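Local coordinates for protein putative (Helicobacter pylori, PDB 4O8S) that belongs to the nucleotidyltransferase superfamily, in the AbiEii toxin family, and probably transfers nucleotides, at residues L172-F175 with S176-P179. Sequence-based numbering, arbitrary orientation.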
loop_
_atom_site.group_PDB
_atom_site.type_symbol
_atom_site.label_atom_id
_atom_site.label_comp_id
_atom_site.label_asym_id
_atom_site.label_seq_id
_atom_site.Cartn_x
_atom_site.Cartn_y
_atom_site.Cartn_z
ATOM N N LEU A 172 -13.506 -3.038 9.741
ATOM C CA LEU A 172 -13.435 -3.910 8.570
ATOM C C LEU A 172 -14.763 -4.637 8.395
ATOM O O LEU A 172 -15.263 -4.753 7.274
ATOM C CB LEU A 172 -12.312 -4.928 8.723
ATOM C CG LEU A 172 -12.129 -5.898 7.552
ATOM C CD1 LEU A 172 -11.532 -5.185 6.344
ATOM C CD2 LEU A 172 -11.264 -7.077 7.975
ATOM N N LYS A 173 -15.322 -5.102 9.515
ATOM C CA LYS A 173 -16.636 -5.742 9.558
ATOM C C LYS A 173 -17.714 -4.795 9.047
ATOM O O LYS A 173 -18.542 -5.174 8.215
ATOM C CB LYS A 173 -16.953 -6.193 10.990
ATOM C CG LYS A 173 -18.232 -7.009 11.147
ATOM C CD LYS A 173 -18.409 -7.494 12.587
ATOM C CE LYS A 173 -19.771 -8.163 12.786
ATOM N NZ LYS A 173 -19.949 -8.742 14.156
ATOM N N ASP A 174 -17.686 -3.556 9.535
ATOM C CA ASP A 174 -18.632 -2.529 9.117
ATOM C C ASP A 174 -18.542 -2.304 7.605
ATOM O O ASP A 174 -19.556 -2.230 6.908
ATOM C CB ASP A 174 -18.325 -1.231 9.868
ATOM C CG ASP A 174 -19.549 -0.345 10.055
ATOM O OD1 ASP A 174 -20.418 -0.286 9.149
ATOM O OD2 ASP A 174 -19.632 0.310 11.118
ATOM N N PHE A 175 -17.311 -2.218 7.106
ATOM C CA PHE A 175 -17.057 -1.978 5.686
ATOM C C PHE A 175 -17.559 -3.121 4.804
ATOM O O PHE A 175 -18.002 -2.891 3.683
ATOM C CB PHE A 175 -15.548 -1.784 5.464
ATOM C CG PHE A 175 -15.110 -1.898 4.020
ATOM C CD1 PHE A 175 -15.452 -0.920 3.090
ATOM C CD2 PHE A 175 -14.317 -2.972 3.602
ATOM C CE1 PHE A 175 -15.029 -1.010 1.751
ATOM C CE2 PHE A 175 -13.882 -3.078 2.265
ATOM C CZ PHE A 175 -14.246 -2.092 1.336
ATOM N N SER A 176 -17.473 -4.350 5.308
ATOM C CA SER A 176 -17.690 -5.528 4.467
ATOM C C SER A 176 -18.996 -6.281 4.755
ATOM O O SER A 176 -19.188 -7.395 4.262
ATOM C CB SER A 176 -16.505 -6.487 4.604
ATOM O OG SER A 176 -16.397 -6.973 5.933
ATOM N N LYS A 177 -19.886 -5.672 5.537
ATOM C CA LYS A 177 -21.110 -6.339 5.996
ATOM C C LYS A 177 -22.119 -6.656 4.870
ATOM O O LYS A 177 -22.936 -7.579 4.999
ATOM C CB LYS A 177 -21.782 -5.471 7.061
ATOM C CG LYS A 177 -22.133 -4.102 6.528
ATOM C CD LYS A 177 -22.669 -3.172 7.584
ATOM C CE LYS A 177 -22.798 -1.765 7.001
ATOM N NZ LYS A 177 -23.230 -0.769 8.026
ATOM N N ASP A 178 -22.052 -5.890 3.782
ATOM C CA ASP A 178 -22.997 -5.994 2.667
ATOM C C ASP A 178 -22.234 -6.336 1.392
ATOM O O ASP A 178 -21.955 -5.452 0.580
ATOM C CB ASP A 178 -23.739 -4.659 2.489
ATOM C CG ASP A 178 -24.943 -4.756 1.538
ATOM O OD1 ASP A 178 -24.939 -5.583 0.592
ATOM O OD2 ASP A 178 -25.901 -3.973 1.736
ATOM N N PRO A 179 -21.888 -7.624 1.214
ATOM C CA PRO A 179 -21.062 -8.034 0.073
ATOM C C PRO A 179 -21.666 -7.664 -1.273
ATOM O O PRO A 179 -20.910 -7.438 -2.220
ATOM C CB PRO A 179 -20.980 -9.559 0.236
ATOM C CG PRO A 179 -21.086 -9.768 1.721
ATOM C CD PRO A 179 -22.111 -8.740 2.155
HETATM O O HOH W 1 -20.654 -3.488 2.781
#
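Ser176 directs two donors, OG and N, at the carbonyl oxygen of Leu172, one turn back along the helix. Its hydroxyl OG donates to Leu172 O at 2.8 Å, tilted 33° out of the carbonyl plane. Ser176 N gives the same oxygen a weak bond of 3.0 Å. This N also makes a weak bond to Lys173 O at 3.2 Å, so the amide is shared between two carbonyls as the helix ends. With chi1 at 63°, OG is flanked by its own N and C and turns back to the preceding turn. Ser176 is buried, and its side chain touches Leu209 and Ala213 of helix 202-231. On another side of the turn, Lys177 NZ forms a salt bridge with Asp174 OD1 at 3.1 Å, meeting the oxygen nearly along its C-O bond. The lysine and aspartate chains lie alongside each other with the same heading. The extended lysine chain runs past Asp174 O, with CG 3.2 Å from it. One water links the last turn to the loop: it donates to Phe175 O at 2.9 Å and accepts from Asp178 N at 3.0 Å. The Phe175 side chain packs against Leu182 and Tyr186 of the following helix. The arrangement is a helix C-terminus with a serine hydroxyl bonded to the i-4 carbonyl, leading through a short loop to an N-cap, where Asp178 OD1 accepts from Lys181 N at the start of helix 179-192.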